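Local coordinates for alpha-actinin-like protein 1 (Schizosaccharomyces pombe, PDB 5BVR), which binds actin filaments through a pair of calponin-homology domains and takes part in actin-ring formation, cytokinesis and septation in fission yeast, at residues Ile120-Leu125 and Leu132-Arg137; Leu159-Leu164 and Ala225-Ala230; His166-Asp171 and His229-Leu234; Ala190-Gln195 and Ile200-Glu205. All coordinates share one frame; numbering follows the deposited sequence.

Contact 1. Residues Ile120-Leu125 and Leu132-Arg137; sequences INEEGL and LLWCQR
E123 OE2 takes the N-H of R137 NE at 2.8 Å, and its twin OE1 takes NH2 of the same guanidinium at 2.9 Å. The grip is side-on, one nitrogen to each oxygen, yet carboxylate and guanidinium planes stand 53° apart: OE2 lies at the guanidinium edge but is approached from above the carboxylate plane. E123 is extended beyond CG and R137 is bent at chi2 (-74°), which lays NE and NH2 alongside the two oxygens. E123 and G124 fill the corners of a type I' turn from E122 to L125 that joins strands 121-122 and 125-126 into a tight beta hairpin leading into helix 127-138 of the second calponin-homology (CH) domain. N121 OD1 accepts from G124 N, an Asx motif. L133 CD1 lies over one face of the R137 guanidinium, off its centre, and L133 CD2 packs 3.5 Å from L125 CD1. E122 CG lies 3.7 Å from W134 N, and E122 OE1 meets the indole edge at W134 CD1 (3.6 Å). The same indole meets F228 edge-to-face.

Contact 2. Residues Leu159-Leu164 and Ala225-Ala230; sequences LAFCAL and AEYFHA
Y227 reaches from its helix toward L164 and F161, and every contact between the two segments is made by this one side chain. Its CB leads from helix 217-234 toward helix 159-168, with CG anti to the carbonyl carbon (chi1 -74°). One flank of the ring then passes L164, where CD2 lies 4.2 Å from L164 CD1. Farther out, CE1 is 4.2 Å and CZ 3.8 Å from F161 CD1. At the tip, OH comes within 3.7 Å of that same F161 CD1, while its hydrogen-bond partner is the hydroxyl of Y223, one helical turn earlier. The two rings meet obliquely, with centroids 5.7 Å apart and planes at 42°. Both helices belong to the core of the second CH domain, an all-helical fold, and the aromatic cluster around F161 also takes in W155, F191 and Y223. Cutting Y227 back to an alanine is likely to open a gap beside F161 and L164 and leave the Y223 hydroxyl without its mate. L164 carries the packing on to W134 and K138 of helix 127-138. On the side of helix 183-198, A190 and M187 touch F161, and A194 touches Y227.

Contact 3. Residues His166-Asp171 and His229-Leu234; sequences HQHRPD and HAFSTL. With ZN (zinc ion), chain B.
The imidazole of H168 lies flat on the phenyl ring of F231, centroids 4.0 Å apart and planes only 7° from parallel. The stack extends beyond the rings: H168 CB sits over the F231 face, 3.7 Å from CE2, and F231 CB in turn lies over the imidazole face, so each ring receives a CH-pi contact. L234 CB comes to the imidazole edge more loosely, 4.4 Å from H168 CE1. H168 has its CG opposite the backbone N (chi1 168°), which turns the ring to the neighbouring helix and offers ND1 to a zinc ion at 1.9 Å. Two waters bind the same metal, at 2.0 and 2.3 Å from it, and D235 supplies a further ligand. Q167 NE2 gives a hydrogen bond to the more distant of these waters (3.3 Å) and another to L164 O, while its amide packs near F231 CE2. Farther out, I198 of helix 183-198 touches both F231 and L234. Face-on stacking holds the imidazole's plane here, in a water-completed zinc site with one histidine and one aspartate, where the ends of helices 159-168 and 217-234 meet in the second CH domain.

Contact 4. Residues Ala190-Gln195 and Ile200-Glu205; sequences AFDIAQ and IPRLIE
I200 N bonds back to A194 O (3.0 Å) where the chain leaves helix 183-198, and Q195 CA makes a CA-H...O contact with I200 O. From there the loop runs back along the helix. A water joins F191 O to I200 O by donating to both. A194 CB packs on I200 CB at 3.9 Å. The ring of F191 lies across I204, with CZ 3.7 Å from I204 CD1, while R202 NH1 lies 3.6 Å from F191 CB. I204 CG1 sits between the backbone N and carbonyl carbon (chi1 60°), which brings that branch to the phenyl. F161 and Y223 meet the F191 ring edge-to-face. With an alanine in place of F191, I204 would probably face a gap and both rings lose their partner. R202 NH2 forms a salt bridge to D192 OD1, modelled improbably short and so doubtful in length; Q188 also donates to OD1. The loop is thus held mainly by apolar packing and one backbone bond, with the opposite charges of D192 and R202 uncertain in separation.

Overall arrangement
All four contacts belong to the second CH-domain half of this actin-binding pair. Contact 1 comes first along the chain and closes before the others open; contacts 2 and 3 both join helix 159-168 to helix 217-234, their centres about 8 Å apart, and contact 4 falls between their two halves in sequence. Helix 217-234 is the common hub: F231 meets W134 of contact 1, whereas A230 touches I200 of contact 4. Contacts 1 and 4, with centres about 21 Å apart, do not touch. The domain is thus knit about its last helix, with the buried aromatic packing at contact 2 and a zinc ion at contact 3.

Contact 1. Residues Ile120-Leu125 and Leu132-Arg137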
loop_
_atom_site.group_PDB
_atom_site.type_symbol
_atom_site.label_atom_id
_atom_site.label_comp_id
_atom_site.label_asym_id
_atom_site.label_seq_id
_atom_site.Cartn_x
_atom_site.Cartn_y
_atom_site.Cartn_z
ATOM N N ILE A 120 7.902 10.232 -0.200
ATOM C CA ILE A 120 8.270 10.105 -1.615
ATOM C C ILE A 120 8.554 11.496 -2.157
ATOM O O ILE A 120 7.803 12.420 -1.920
ATOM C CB ILE A 120 7.163 9.386 -2.406
ATOM C CG1 ILE A 120 6.998 7.958 -1.893
ATOM C CG2 ILE A 120 7.454 9.411 -3.906
ATOM C CD1 ILE A 120 5.916 7.157 -2.531
ATOM N N ASN A 121 9.666 11.649 -2.876
ATOM C CA ASN A 121 10.087 12.950 -3.398
ATOM C C ASN A 121 10.618 12.773 -4.817
ATOM O O ASN A 121 11.413 11.866 -5.072
ATOM C CB ASN A 121 11.170 13.559 -2.492
ATOM C CG ASN A 121 11.447 15.031 -2.791
ATOM O OD1 ASN A 121 11.693 15.413 -3.935
ATOM N ND2 ASN A 121 11.411 15.863 -1.751
ATOM N N GLU A 122 10.163 13.619 -5.736
ATOM C CA GLU A 122 10.714 13.672 -7.090
ATOM C C GLU A 122 10.681 15.124 -7.531
ATOM O O GLU A 122 9.635 15.751 -7.515
ATOM C CB GLU A 122 9.878 12.791 -8.052
ATOM C CG GLU A 122 10.198 12.954 -9.537
ATOM C CD GLU A 122 11.500 12.311 -9.956
ATOM O OE1 GLU A 122 12.075 11.527 -9.174
ATOM O OE2 GLU A 122 11.967 12.609 -11.085
ATOM N N GLU A 123 11.848 15.675 -7.910
ATOM C CA GLU A 123 11.949 17.054 -8.416
ATOM C C GLU A 123 11.320 18.065 -7.453
ATOM O O GLU A 123 10.819 19.103 -7.873
ATOM C CB GLU A 123 11.362 17.190 -9.829
ATOM C CG GLU A 123 12.131 16.399 -10.892
ATOM C CD GLU A 123 11.656 16.652 -12.305
ATOM O OE1 GLU A 123 10.716 17.449 -12.504
ATOM O OE2 GLU A 123 12.240 16.055 -13.227
ATOM N N GLY A 124 11.384 17.766 -6.154
ATOM C CA GLY A 124 10.875 18.679 -5.155
ATOM C C GLY A 124 9.395 18.550 -4.867
ATOM O O GLY A 124 8.882 19.199 -3.956
ATOM N N LEU A 125 8.709 17.717 -5.640
ATOM C CA LEU A 125 7.331 17.360 -5.325
ATOM C C LEU A 125 7.343 16.204 -4.358
ATOM O O LEU A 125 8.190 15.337 -4.441
ATOM C CB LEU A 125 6.572 16.927 -6.577
ATOM C CG LEU A 125 6.398 17.960 -7.693
ATOM C CD1 LEU A 125 5.419 17.425 -8.729
ATOM C CD2 LEU A 125 5.947 19.322 -7.132
ATOM N N LEU A 132 3.440 10.498 -8.553
ATOM C CA LEU A 132 2.936 10.582 -9.917
ATOM C C LEU A 132 4.033 11.083 -10.844
ATOM O O LEU A 132 4.270 10.525 -11.912
ATOM C CB LEU A 132 1.702 11.492 -10.003
ATOM C CG LEU A 132 1.040 11.464 -11.368
ATOM C CD1 LEU A 132 0.424 10.099 -11.643
ATOM C CD2 LEU A 132 0.007 12.576 -11.446
ATOM N N LEU A 133 4.689 12.169 -10.443
ATOM C CA LEU A 133 5.755 12.717 -11.281
ATOM C C LEU A 133 6.877 11.689 -11.498
ATOM O O LEU A 133 7.367 11.566 -12.610
ATOM C CB LEU A 133 6.293 14.012 -10.690
ATOM C CG LEU A 133 7.359 14.683 -11.547
ATOM C CD1 LEU A 133 6.857 14.971 -12.938
ATOM C CD2 LEU A 133 7.801 15.980 -10.883
ATOM N N TRP A 134 7.266 10.948 -10.460
ATOM C CA TRP A 134 8.251 9.886 -10.615
ATOM C C TRP A 134 7.820 8.885 -11.683
ATOM O O TRP A 134 8.594 8.521 -12.565
ATOM C CB TRP A 134 8.494 9.197 -9.277
ATOM C CG TRP A 134 9.480 8.078 -9.309
ATOM C CD1 TRP A 134 10.841 8.181 -9.159
ATOM C CD2 TRP A 134 9.202 6.677 -9.454
ATOM N NE1 TRP A 134 11.416 6.937 -9.194
ATOM C CE2 TRP A 134 10.433 5.998 -9.377
ATOM C CE3 TRP A 134 8.034 5.926 -9.617
ATOM C CZ2 TRP A 134 10.529 4.628 -9.488
ATOM C CZ3 TRP A 134 8.145 4.551 -9.711
ATOM C CH2 TRP A 134 9.377 3.921 -9.643
ATOM N N CYS A 135 6.566 8.470 -11.633
ATOM C CA CYS A 135 6.057 7.541 -12.636
ATOM C C CYS A 135 6.130 8.141 -14.026
ATOM O O CYS A 135 6.490 7.459 -14.977
ATOM C CB CYS A 135 4.616 7.178 -12.319
ATOM S SG CYS A 135 4.394 6.139 -10.830
ATOM N N GLN A 136 5.759 9.405 -14.141
ATOM C CA GLN A 136 5.819 10.084 -15.436
ATOM C C GLN A 136 7.236 10.187 -15.984
ATOM O O GLN A 136 7.473 9.920 -17.173
ATOM C CB GLN A 136 5.178 11.473 -15.340
ATOM C CG GLN A 136 3.705 11.411 -15.037
ATOM C CD GLN A 136 3.088 12.764 -14.735
ATOM O OE1 GLN A 136 3.754 13.696 -14.285
ATOM N NE2 GLN A 136 1.787 12.868 -14.964
ATOM N N ARG A 137 8.179 10.578 -15.121
ATOM C CA ARG A 137 9.561 10.715 -15.567
ATOM C C ARG A 137 10.163 9.367 -15.953
ATOM O O ARG A 137 10.851 9.248 -16.983
ATOM C CB ARG A 137 10.404 11.409 -14.497
ATOM C CG ARG A 137 10.057 12.886 -14.286
ATOM C CD ARG A 137 10.552 13.822 -15.427
ATOM N NE ARG A 137 10.310 15.217 -15.042
ATOM C CZ ARG A 137 9.196 15.898 -15.284
ATOM N NH1 ARG A 137 8.208 15.355 -16.001
ATOM N NH2 ARG A 137 9.069 17.133 -14.812
#

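Contact 2. Residues Leu159-Leu164 and Ala225-Ala230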
loop_
_atom_site.group_PDB
_atom_site.type_symbol
_atom_site.label_atom_id
_atom_site.label_comp_id
_atom_site.label_asym_id
_atom_site.label_seq_id
_atom_site.Cartn_x
_atom_site.Cartn_y
_atom_site.Cartn_z
ATOM N N LEU A 159 0.726 -1.957 -19.175
ATOM C CA LEU A 159 1.956 -1.497 -19.827
ATOM C C LEU A 159 2.771 -0.586 -18.935
ATOM O O LEU A 159 4.014 -0.643 -18.986
ATOM C CB LEU A 159 1.678 -0.799 -21.152
ATOM C CG LEU A 159 1.201 -1.724 -22.266
ATOM C CD1 LEU A 159 0.828 -0.904 -23.515
ATOM C CD2 LEU A 159 2.242 -2.784 -22.603
ATOM N N ALA A 160 2.124 0.268 -18.148
ATOM C CA ALA A 160 2.896 1.162 -17.275
ATOM C C ALA A 160 3.748 0.361 -16.276
ATOM O O ALA A 160 4.913 0.691 -16.042
ATOM C CB ALA A 160 2.006 2.165 -16.549
ATOM N N PHE A 161 3.171 -0.688 -15.680
ATOM C CA PHE A 161 3.922 -1.551 -14.780
ATOM C C PHE A 161 5.094 -2.184 -15.528
ATOM O O PHE A 161 6.217 -2.200 -15.013
ATOM C CB PHE A 161 3.068 -2.655 -14.153
ATOM C CG PHE A 161 2.079 -2.162 -13.133
ATOM C CD1 PHE A 161 2.503 -1.615 -11.943
ATOM C CD2 PHE A 161 0.719 -2.291 -13.351
ATOM C CE1 PHE A 161 1.592 -1.181 -10.973
ATOM C CE2 PHE A 161 -0.199 -1.867 -12.367
ATOM C CZ PHE A 161 0.255 -1.302 -11.202
ATOM N N CYS A 162 4.837 -2.699 -16.725
ATOM C CA CYS A 162 5.906 -3.328 -17.504
ATOM C C CYS A 162 6.997 -2.335 -17.868
ATOM O O CYS A 162 8.187 -2.673 -17.809
ATOM C CB CYS A 162 5.374 -3.984 -18.771
ATOM S SG CYS A 162 4.392 -5.486 -18.467
ATOM N N ALA A 163 6.613 -1.107 -18.217
ATOM C CA ALA A 163 7.584 -0.090 -18.620
ATOM C C ALA A 163 8.438 0.308 -17.426
ATOM O O ALA A 163 9.653 0.503 -17.573
ATOM C CB ALA A 163 6.888 1.119 -19.180
ATOM N N LEU A 164 7.826 0.436 -16.246
ATOM C CA LEU A 164 8.602 0.790 -15.060
ATOM C C LEU A 164 9.685 -0.237 -14.807
ATOM O O LEU A 164 10.812 0.113 -14.507
ATOM C CB LEU A 164 7.693 0.898 -13.841
ATOM C CG LEU A 164 6.918 2.194 -13.650
ATOM C CD1 LEU A 164 6.006 2.062 -12.429
ATOM C CD2 LEU A 164 7.824 3.387 -13.478
ATOM N N ALA A 225 3.660 2.678 -4.914
ATOM C CA ALA A 225 4.647 3.199 -3.956
ATOM C C ALA A 225 5.738 2.163 -3.660
ATOM O O ALA A 225 6.904 2.533 -3.373
ATOM C CB ALA A 225 3.974 3.620 -2.645
ATOM N N GLU A 226 5.406 0.873 -3.715
ATOM C CA GLU A 226 6.416 -0.179 -3.494
ATOM C C GLU A 226 7.488 -0.127 -4.577
ATOM O O GLU A 226 8.664 -0.384 -4.301
ATOM C CB GLU A 226 5.825 -1.594 -3.456
ATOM C CG GLU A 226 4.827 -1.840 -2.320
ATOM C CD GLU A 226 5.458 -2.052 -0.963
ATOM O OE1 GLU A 226 6.688 -2.227 -0.892
ATOM O OE2 GLU A 226 4.706 -2.054 0.035
ATOM N N TYR A 227 7.091 0.178 -5.808
ATOM C CA TYR A 227 8.043 0.337 -6.895
ATOM C C TYR A 227 8.991 1.502 -6.630
ATOM O O TYR A 227 10.206 1.375 -6.771
ATOM C CB TYR A 227 7.339 0.560 -8.238
ATOM C CG TYR A 227 6.694 -0.683 -8.828
ATOM C CD1 TYR A 227 5.641 -1.316 -8.185
ATOM C CD2 TYR A 227 7.104 -1.192 -10.043
ATOM C CE1 TYR A 227 5.057 -2.454 -8.730
ATOM C CE2 TYR A 227 6.534 -2.314 -10.584
ATOM C CZ TYR A 227 5.501 -2.933 -9.937
ATOM O OH TYR A 227 4.957 -4.050 -10.511
ATOM N N PHE A 228 8.458 2.647 -6.261
ATOM C CA PHE A 228 9.292 3.797 -5.952
ATOM C C PHE A 228 10.333 3.454 -4.886
ATOM O O PHE A 228 11.537 3.736 -5.035
ATOM C CB PHE A 228 8.459 4.968 -5.438
ATOM C CG PHE A 228 9.300 6.128 -5.003
ATOM C CD1 PHE A 228 9.743 7.058 -5.938
ATOM C CD2 PHE A 228 9.741 6.247 -3.687
ATOM C CE1 PHE A 228 10.568 8.112 -5.558
ATOM C CE2 PHE A 228 10.557 7.307 -3.309
ATOM C CZ PHE A 228 10.969 8.237 -4.260
ATOM N N HIS A 229 9.890 2.874 -3.779
ATOM C CA HIS A 229 10.836 2.630 -2.687
ATOM C C HIS A 229 11.840 1.542 -3.056
ATOM O O HIS A 229 13.055 1.678 -2.782
ATOM C CB HIS A 229 10.127 2.271 -1.390
ATOM C CG HIS A 229 9.385 3.414 -0.770
ATOM N ND1 HIS A 229 10.026 4.512 -0.229
ATOM C CD2 HIS A 229 8.058 3.656 -0.655
ATOM C CE1 HIS A 229 9.120 5.360 0.232
ATOM N NE2 HIS A 229 7.921 4.861 -0.013
ATOM N N ALA A 230 11.387 0.470 -3.691
ATOM C CA ALA A 230 12.316 -0.602 -4.031
ATOM C C ALA A 230 13.313 -0.153 -5.084
ATOM O O ALA A 230 14.518 -0.374 -4.935
ATOM C CB ALA A 230 11.560 -1.846 -4.497
#

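Contact 3. Residues His166-Asp171 and His229-Leu234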
loop_
_atom_site.group_PDB
_atom_site.type_symbol
_atom_site.label_atom_id
_atom_site.label_comp_id
_atom_site.label_asym_id
_atom_site.label_seq_id
_atom_site.Cartn_x
_atom_site.Cartn_y
_atom_site.Cartn_z
ATOM N N HIS A 166 10.952 -2.497 -17.011
ATOM C CA HIS A 166 11.909 -2.502 -18.108
ATOM C C HIS A 166 12.944 -1.371 -18.017
ATOM O O HIS A 166 14.150 -1.592 -18.263
ATOM C CB HIS A 166 11.169 -2.437 -19.448
ATOM C CG HIS A 166 12.065 -2.337 -20.632
ATOM N ND1 HIS A 166 12.150 -1.191 -21.392
ATOM C CD2 HIS A 166 12.908 -3.232 -21.196
ATOM C CE1 HIS A 166 13.018 -1.386 -22.373
ATOM N NE2 HIS A 166 13.476 -2.623 -22.289
ATOM N N GLN A 167 12.515 -0.158 -17.697
ATOM C CA GLN A 167 13.456 0.958 -17.695
ATOM C C GLN A 167 14.441 0.836 -16.536
ATOM O O GLN A 167 15.587 1.275 -16.637
ATOM C CB GLN A 167 12.768 2.318 -17.702
ATOM C CG GLN A 167 11.866 2.597 -16.539
ATOM C CD GLN A 167 12.613 3.089 -15.333
ATOM O OE1 GLN A 167 13.577 3.854 -15.458
ATOM N NE2 GLN A 167 12.144 2.686 -14.145
ATOM N N HIS A 168 14.004 0.179 -15.466
ATOM C CA HIS A 168 14.863 -0.017 -14.306
ATOM C C HIS A 168 15.802 -1.216 -14.504
ATOM O O HIS A 168 16.979 -1.169 -14.111
ATOM C CB HIS A 168 13.966 -0.178 -13.073
ATOM C CG HIS A 168 14.672 -0.668 -11.850
ATOM N ND1 HIS A 168 15.553 0.110 -11.106
ATOM C CD2 HIS A 168 14.631 -1.883 -11.263
ATOM C CE1 HIS A 168 15.977 -0.620 -10.081
ATOM N NE2 HIS A 168 15.455 -1.833 -10.171
ATOM N N ARG A 169 15.288 -2.289 -15.093
ATOM C CA ARG A 169 16.069 -3.507 -15.349
ATOM C C ARG A 169 15.705 -4.108 -16.699
ATOM O O ARG A 169 14.873 -5.010 -16.766
ATOM C CB ARG A 169 15.786 -4.547 -14.265
ATOM C CG ARG A 169 16.451 -4.256 -12.933
ATOM C CD ARG A 169 17.905 -4.680 -12.910
ATOM N NE ARG A 169 18.099 -6.102 -13.202
ATOM C CZ ARG A 169 18.022 -7.085 -12.305
ATOM N NH1 ARG A 169 17.735 -6.825 -11.034
ATOM N NH2 ARG A 169 18.232 -8.339 -12.683
ATOM N N PRO A 170 16.334 -3.606 -17.769
ATOM C CA PRO A 170 15.941 -4.045 -19.116
ATOM C C PRO A 170 16.260 -5.507 -19.379
ATOM O O PRO A 170 15.711 -6.092 -20.307
ATOM C CB PRO A 170 16.717 -3.112 -20.046
ATOM C CG PRO A 170 17.733 -2.461 -19.181
ATOM C CD PRO A 170 17.211 -2.428 -17.809
ATOM N N ASP A 171 17.133 -6.084 -18.561
ATOM C CA ASP A 171 17.434 -7.500 -18.625
ATOM C C ASP A 171 16.315 -8.395 -18.087
ATOM O O ASP A 171 16.280 -9.584 -18.417
ATOM C CB ASP A 171 18.721 -7.794 -17.847
ATOM C CG ASP A 171 18.633 -7.381 -16.401
ATOM O OD1 ASP A 171 18.455 -6.167 -16.132
ATOM O OD2 ASP A 171 18.769 -8.270 -15.535
ATOM N N HIS A 229 9.890 2.874 -3.779
ATOM C CA HIS A 229 10.836 2.630 -2.687
ATOM C C HIS A 229 11.840 1.542 -3.056
ATOM O O HIS A 229 13.055 1.678 -2.782
ATOM C CB HIS A 229 10.127 2.271 -1.390
ATOM C CG HIS A 229 9.385 3.414 -0.770
ATOM N ND1 HIS A 229 10.026 4.512 -0.229
ATOM C CD2 HIS A 229 8.058 3.656 -0.655
ATOM C CE1 HIS A 229 9.120 5.360 0.232
ATOM N NE2 HIS A 229 7.921 4.861 -0.013
ATOM N N ALA A 230 11.387 0.470 -3.691
ATOM C CA ALA A 230 12.316 -0.602 -4.031
ATOM C C ALA A 230 13.313 -0.153 -5.084
ATOM O O ALA A 230 14.518 -0.374 -4.935
ATOM C CB ALA A 230 11.560 -1.846 -4.497
ATOM N N PHE A 231 12.814 0.471 -6.153
ATOM C CA PHE A 231 13.702 0.890 -7.227
ATOM C C PHE A 231 14.724 1.884 -6.678
ATOM O O PHE A 231 15.917 1.798 -6.983
ATOM C CB PHE A 231 12.934 1.546 -8.384
ATOM C CG PHE A 231 12.130 0.602 -9.231
ATOM C CD1 PHE A 231 11.986 -0.738 -8.934
ATOM C CD2 PHE A 231 11.544 1.093 -10.382
ATOM C CE1 PHE A 231 11.241 -1.573 -9.769
ATOM C CE2 PHE A 231 10.811 0.262 -11.220
ATOM C CZ PHE A 231 10.665 -1.072 -10.903
ATOM N N SER A 232 14.239 2.859 -5.912
ATOM C CA SER A 232 15.122 3.898 -5.393
ATOM C C SER A 232 16.217 3.303 -4.504
ATOM O O SER A 232 17.378 3.690 -4.574
ATOM C CB SER A 232 14.344 4.959 -4.634
ATOM O OG SER A 232 13.419 5.638 -5.484
ATOM N N THR A 233 15.841 2.366 -3.650
ATOM C CA THR A 233 16.790 1.733 -2.745
ATOM C C THR A 233 17.796 0.914 -3.517
ATOM O O THR A 233 19.007 0.999 -3.265
ATOM C CB THR A 233 16.038 0.869 -1.734
ATOM O OG1 THR A 233 15.227 1.733 -0.933
ATOM C CG2 THR A 233 16.996 0.090 -0.834
ATOM N N LEU A 234 17.309 0.152 -4.484
ATOM C CA LEU A 234 18.183 -0.699 -5.260
ATOM C C LEU A 234 19.131 0.104 -6.143
ATOM O O LEU A 234 20.218 -0.379 -6.469
ATOM C CB LEU A 234 17.374 -1.703 -6.075
ATOM C CG LEU A 234 16.690 -2.797 -5.246
ATOM C CD1 LEU A 234 15.570 -3.511 -6.048
ATOM C CD2 LEU A 234 17.716 -3.793 -4.729
HETATM ZN ZN ZN B . 15.960 1.944 -11.251
HETATM O O HOH W 1 14.129 3.259 -11.580
HETATM O O HOH W 2 17.146 2.162 -12.856
#

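Contact 4. Residues Ala190-Gln195 and Ile200-Glu205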
loop_
_atom_site.group_PDB
_atom_site.type_symbol
_atom_site.label_atom_id
_atom_site.label_comp_id
_atom_site.label_asym_id
_atom_site.label_seq_id
_atom_site.Cartn_x
_atom_site.Cartn_y
_atom_site.Cartn_z
ATOM N N ALA A 190 4.425 -8.459 -15.185
ATOM C CA ALA A 190 4.983 -7.397 -14.358
ATOM C C ALA A 190 4.880 -7.749 -12.880
ATOM O O ALA A 190 5.864 -7.629 -12.148
ATOM C CB ALA A 190 4.289 -6.077 -14.637
ATOM N N PHE A 191 3.708 -8.164 -12.416
ATOM C CA PHE A 191 3.541 -8.458 -11.002
ATOM C C PHE A 191 4.480 -9.586 -10.578
ATOM O O PHE A 191 5.037 -9.533 -9.477
ATOM C CB PHE A 191 2.097 -8.840 -10.682
ATOM C CG PHE A 191 1.111 -7.704 -10.785
ATOM C CD1 PHE A 191 1.474 -6.435 -11.242
ATOM C CD2 PHE A 191 -0.203 -7.910 -10.392
ATOM C CE1 PHE A 191 0.510 -5.406 -11.304
ATOM C CE2 PHE A 191 -1.136 -6.900 -10.464
ATOM C CZ PHE A 191 -0.771 -5.652 -10.910
ATOM N N ASP A 192 4.645 -10.587 -11.440
ATOM C CA ASP A 192 5.499 -11.743 -11.135
ATOM C C ASP A 192 6.972 -11.341 -11.077
ATOM O O ASP A 192 7.698 -11.706 -10.149
ATOM C CB ASP A 192 5.333 -12.822 -12.205
ATOM C CG ASP A 192 4.021 -13.564 -12.114
ATOM O OD1 ASP A 192 3.312 -13.428 -11.099
ATOM O OD2 ASP A 192 3.703 -14.307 -13.081
ATOM N N ILE A 193 7.420 -10.593 -12.067
ATOM C CA ILE A 193 8.809 -10.163 -12.106
ATOM C C ILE A 193 9.125 -9.227 -10.939
ATOM O O ILE A 193 10.153 -9.386 -10.275
ATOM C CB ILE A 193 9.142 -9.504 -13.435
ATOM C CG1 ILE A 193 9.098 -10.547 -14.553
ATOM C CG2 ILE A 193 10.511 -8.859 -13.388
ATOM C CD1 ILE A 193 9.187 -9.950 -15.941
ATOM N N ALA A 194 8.254 -8.256 -10.683
ATOM C CA ALA A 194 8.405 -7.358 -9.532
ATOM C C ALA A 194 8.597 -8.140 -8.240
ATOM O O ALA A 194 9.481 -7.843 -7.430
ATOM C CB ALA A 194 7.192 -6.452 -9.421
ATOM N N GLN A 195 7.774 -9.161 -8.042
ATOM C CA GLN A 195 7.861 -9.942 -6.808
ATOM C C GLN A 195 9.103 -10.823 -6.791
ATOM O O GLN A 195 9.872 -10.802 -5.828
ATOM C CB GLN A 195 6.604 -10.784 -6.629
ATOM C CG GLN A 195 6.501 -11.468 -5.290
ATOM C CD GLN A 195 7.166 -12.818 -5.289
ATOM O OE1 GLN A 195 6.864 -13.671 -6.129
ATOM N NE2 GLN A 195 8.082 -13.026 -4.347
ATOM N N ILE A 200 9.264 -6.836 -4.663
ATOM C CA ILE A 200 8.082 -6.004 -4.495
ATOM C C ILE A 200 6.876 -6.907 -4.170
ATOM O O ILE A 200 6.489 -7.730 -4.994
ATOM C CB ILE A 200 7.819 -5.191 -5.770
ATOM C CG1 ILE A 200 8.904 -4.115 -5.942
ATOM C CG2 ILE A 200 6.430 -4.551 -5.729
ATOM C CD1 ILE A 200 9.010 -3.521 -7.361
ATOM N N PRO A 201 6.272 -6.742 -2.981
ATOM C CA PRO A 201 5.187 -7.650 -2.599
ATOM C C PRO A 201 3.965 -7.473 -3.479
ATOM O O PRO A 201 3.650 -6.362 -3.898
ATOM C CB PRO A 201 4.865 -7.223 -1.163
ATOM C CG PRO A 201 5.206 -5.790 -1.103
ATOM C CD PRO A 201 6.434 -5.649 -2.002
ATOM N N ARG A 202 3.270 -8.575 -3.720
ATOM C CA ARG A 202 2.106 -8.582 -4.588
ATOM C C ARG A 202 0.879 -8.088 -3.830
ATOM O O ARG A 202 0.074 -8.895 -3.347
ATOM C CB ARG A 202 1.874 -9.997 -5.091
ATOM C CG ARG A 202 0.691 -10.155 -6.015
ATOM C CD ARG A 202 0.459 -11.618 -6.301
ATOM N NE ARG A 202 1.587 -12.154 -7.046
ATOM C CZ ARG A 202 1.662 -12.177 -8.372
ATOM N NH1 ARG A 202 0.666 -11.722 -9.118
ATOM N NH2 ARG A 202 2.738 -12.673 -8.954
ATOM N N LEU A 203 0.731 -6.777 -3.719
ATOM C CA LEU A 203 -0.351 -6.205 -2.934
ATOM C C LEU A 203 -1.704 -6.216 -3.636
ATOM O O LEU A 203 -2.715 -6.050 -2.960
ATOM C CB LEU A 203 -0.025 -4.765 -2.510
ATOM C CG LEU A 203 1.254 -4.616 -1.680
ATOM C CD1 LEU A 203 1.380 -3.183 -1.195
ATOM C CD2 LEU A 203 1.319 -5.569 -0.464
ATOM N N ILE A 204 -1.710 -6.338 -4.968
ATOM C CA ILE A 204 -2.948 -6.352 -5.748
ATOM C C ILE A 204 -2.949 -7.532 -6.697
ATOM O O ILE A 204 -1.908 -7.960 -7.176
ATOM C CB ILE A 204 -3.174 -5.034 -6.517
ATOM C CG1 ILE A 204 -2.038 -4.751 -7.499
ATOM C CG2 ILE A 204 -3.345 -3.902 -5.561
ATOM C CD1 ILE A 204 -2.234 -3.473 -8.303
ATOM N N GLU A 205 -4.136 -8.069 -6.947
ATOM C CA GLU A 205 -4.281 -9.174 -7.873
ATOM C C GLU A 205 -4.432 -8.601 -9.277
ATOM O O GLU A 205 -4.911 -7.466 -9.459
ATOM C CB GLU A 205 -5.526 -9.997 -7.546
ATOM C CG GLU A 205 -5.667 -10.446 -6.088
ATOM C CD GLU A 205 -4.791 -11.620 -5.752
ATOM O OE1 GLU A 205 -3.979 -12.022 -6.612
ATOM O OE2 GLU A 205 -4.925 -12.148 -4.622
HETATM O O HOH W 3 4.640 -7.581 -7.352
#